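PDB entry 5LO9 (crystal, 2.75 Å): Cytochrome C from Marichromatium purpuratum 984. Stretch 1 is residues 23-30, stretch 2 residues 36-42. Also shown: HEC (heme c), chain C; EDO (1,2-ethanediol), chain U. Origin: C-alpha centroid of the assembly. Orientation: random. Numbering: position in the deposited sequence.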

# COMPACT_ATOMS: atom_id res chain seq x y z
N GLY A 23 50.21 -27.14 24.54
CA GLY A 23 50.38 -28.49 24.07
C GLY A 23 49.18 -29.01 23.30
O GLY A 23 49.32 -29.79 22.35
N CYS A 24 47.98 -28.54 23.66
CA CYS A 24 46.75 -28.95 22.97
C CYS A 24 46.02 -27.81 22.27
O CYS A 24 45.39 -28.03 21.24
CB CYS A 24 45.81 -29.62 23.98
SG CYS A 24 46.56 -30.93 24.93
N HIS A 25 46.03 -26.60 22.83
CA HIS A 25 45.35 -25.47 22.23
C HIS A 25 46.23 -24.73 21.22
O HIS A 25 45.76 -23.76 20.62
CB HIS A 25 44.90 -24.49 23.32
CG HIS A 25 43.90 -25.08 24.25
ND1 HIS A 25 42.57 -25.22 23.91
CD2 HIS A 25 44.02 -25.59 25.50
CE1 HIS A 25 41.92 -25.79 24.91
NE2 HIS A 25 42.78 -26.03 25.89
N ARG A 26 47.49 -25.14 21.11
CA ARG A 26 48.49 -24.59 20.18
C ARG A 26 48.94 -23.19 20.57
O ARG A 26 48.34 -22.54 21.44
CB ARG A 26 48.00 -24.68 18.74
CG ARG A 26 48.13 -26.13 18.31
CD ARG A 26 47.27 -26.51 17.15
NE ARG A 26 47.99 -26.54 15.87
CZ ARG A 26 47.45 -26.96 14.73
NH1 ARG A 26 46.18 -27.37 14.71
NH2 ARG A 26 48.15 -26.95 13.59
N ALA A 27 50.05 -22.77 19.96
CA ALA A 27 50.77 -21.57 20.37
C ALA A 27 49.96 -20.31 20.11
O ALA A 27 50.05 -19.34 20.87
CB ALA A 27 52.11 -21.49 19.66
N ASP A 28 49.20 -20.29 19.01
CA ASP A 28 48.38 -19.13 18.70
C ASP A 28 47.06 -19.08 19.48
O ASP A 28 46.34 -18.09 19.36
CB ASP A 28 48.14 -19.06 17.17
CG ASP A 28 47.44 -20.28 16.61
OD1 ASP A 28 47.23 -21.23 17.39
OD2 ASP A 28 47.14 -20.30 15.38
N GLY A 29 46.77 -20.05 20.35
CA GLY A 29 45.48 -20.13 21.04
C GLY A 29 44.33 -20.55 20.15
O GLY A 29 43.16 -20.43 20.55
N GLY A 30 44.62 -21.05 18.96
CA GLY A 30 43.66 -21.35 17.93
C GLY A 30 42.93 -22.67 18.01
O GLY A 30 42.08 -22.91 17.14
FE HEC C . 42.15 -26.97 27.67
CHA HEC C . 38.78 -26.89 26.76
CHB HEC C . 41.82 -23.81 29.21
CHC HEC C . 45.43 -27.21 28.90
CHD HEC C . 42.58 -30.00 25.93
NA HEC C . 40.60 -25.59 27.94
C1A HEC C . 39.33 -25.74 27.50
C2A HEC C . 38.44 -24.59 27.85
C3A HEC C . 39.35 -23.71 28.58
C4A HEC C . 40.65 -24.41 28.57
CMA HEC C . 38.98 -22.39 29.17
CAA HEC C . 36.98 -24.36 27.56
CBA HEC C . 36.93 -23.55 26.27
CGA HEC C . 35.60 -22.92 25.93
O1A HEC C . 35.47 -22.45 24.77
O2A HEC C . 34.66 -22.86 26.76
NB HEC C . 43.39 -25.74 28.82
C1B HEC C . 43.07 -24.54 29.31
C2B HEC C . 44.17 -23.93 30.08
C3B HEC C . 45.24 -24.93 30.00
C4B HEC C . 44.64 -26.01 29.20
CMB HEC C . 44.16 -22.60 30.74
CAB HEC C . 46.60 -24.87 30.62
CBB HEC C . 46.42 -24.71 32.13
NC HEC C . 43.70 -28.34 27.45
C1C HEC C . 44.91 -28.28 28.02
C2C HEC C . 45.78 -29.41 27.65
C3C HEC C . 44.95 -30.22 26.76
C4C HEC C . 43.69 -29.46 26.71
CMC HEC C . 47.18 -29.63 28.09
CAC HEC C . 45.26 -31.51 26.06
CBC HEC C . 45.78 -32.54 27.00
ND HEC C . 40.91 -28.22 26.56
C1D HEC C . 41.27 -29.36 25.97
C2D HEC C . 40.16 -30.01 25.25
C3D HEC C . 39.04 -29.11 25.48
C4D HEC C . 39.61 -28.03 26.32
CMD HEC C . 40.18 -31.29 24.49
CAD HEC C . 37.63 -29.35 25.01
CBD HEC C . 36.91 -29.83 26.28
CGD HEC C . 35.47 -30.16 26.02
O1D HEC C . 34.62 -30.02 26.94
O2D HEC C . 35.21 -30.57 24.88
C1 EDO U . 44.34 -28.98 12.73
O1 EDO U . 43.80 -28.02 13.66
C2 EDO U . 44.58 -30.30 13.46
O2 EDO U . 44.41 -31.36 12.52
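Stretch 2 36-42: GAARLAG

Stretch 2 (Gly36 to Gly42) lies as an irregular, largely extended segment along stretch 1 from Cys24 to Gly30. The two run in the same general sense: by nearest CA atoms, His25 faces Ala37 at 5.6 Å and Gly29 faces Ala41 at 4.5 Å, although the pairing of Gly30 with Arg39 (4.6 Å between CA atoms) breaks a simple register. Three hydrogen bonds join them. His25 spends both ring nitrogens: NE2 binds the heme iron (HEC FE) at 2.1 Å, while ND1 donates to Ala38 O at 2.8 Å and 165°, a nearly straight bond, with the acceptor at the ring edge near its plane. Leu40 CD1 covers one face of that ring, 3.4 Å from His25 CG and almost on the ring normal, and Leu40 CD2 reaches heme atom C3A at 3.5 Å. The second anchor is Gly29 O, which accepts from two successive amides, Leu40 N at 2.8 Å and Ala41 N at 3.1 Å; Arg39 CA adds a CH contact to the same Gly29 O at 3.5 Å. Gly29 itself closes a type I turn, its N donating to Arg26 O at 3.1 Å. Its phi is positive, and a CB here would clash with Ala41 CB, so the bare backbone lets Ala41 sit close. Asp28 OD1 takes up Gly30 N at 3.1 Å and is also bonded elsewhere in the structure. Ala37 CB points toward stretch 1, packing 3.3 Å from O of Cys24, whose SG is bonded covalently to heme atom CAC at 1.8 Å. The CA-to-CB bond of Arg39 points away overall, though CB still touches stretch 1, and the side chain, t at chi1 to chi3, carries its guanidinium to Ala41 O, to which NE and NH2 donate at 2.8 and 3.0 Å; its NH1 is satisfied elsewhere.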

# COMPACT_ATOMS: atom_id res chain seq x y z
N GLY A 36 40.02 -31.87 19.50
CA GLY A 36 38.82 -31.19 19.95
C GLY A 36 39.13 -30.15 21.00
O GLY A 36 38.29 -29.86 21.86
N ALA A 37 40.34 -29.58 20.95
CA ALA A 37 40.73 -28.54 21.88
C ALA A 37 40.23 -27.20 21.37
O ALA A 37 40.41 -26.86 20.19
CB ALA A 37 42.25 -28.51 22.00
N ALA A 38 39.60 -26.44 22.26
CA ALA A 38 38.91 -25.23 21.89
C ALA A 38 39.89 -24.16 21.46
O ALA A 38 41.09 -24.21 21.75
CB ALA A 38 38.08 -24.68 23.05
N ARG A 39 39.36 -23.21 20.71
CA ARG A 39 39.98 -21.90 20.59
C ARG A 39 39.89 -21.18 21.92
O ARG A 39 38.79 -21.01 22.47
CB ARG A 39 39.28 -21.07 19.51
CG ARG A 39 39.69 -19.62 19.49
CD ARG A 39 38.76 -18.75 18.66
NE ARG A 39 38.87 -17.34 19.07
CZ ARG A 39 37.98 -16.40 18.78
NH1 ARG A 39 36.91 -16.70 18.06
NH2 ARG A 39 38.15 -15.15 19.23
N LEU A 40 41.02 -20.67 22.39
CA LEU A 40 41.01 -19.81 23.57
C LEU A 40 41.36 -18.35 23.26
O LEU A 40 41.02 -17.47 24.05
CB LEU A 40 41.96 -20.38 24.63
CG LEU A 40 41.77 -21.85 24.99
CD1 LEU A 40 42.85 -22.28 25.94
CD2 LEU A 40 40.40 -22.13 25.63
N ALA A 41 41.99 -18.09 22.12
CA ALA A 41 42.56 -16.77 21.82
C ALA A 41 41.47 -15.73 21.57
O ALA A 41 40.66 -15.85 20.65
CB ALA A 41 43.46 -16.88 20.59
N GLY A 42 41.48 -14.67 22.38
CA GLY A 42 40.53 -13.60 22.25
C GLY A 42 39.23 -13.79 22.98
O GLY A 42 38.39 -12.87 22.96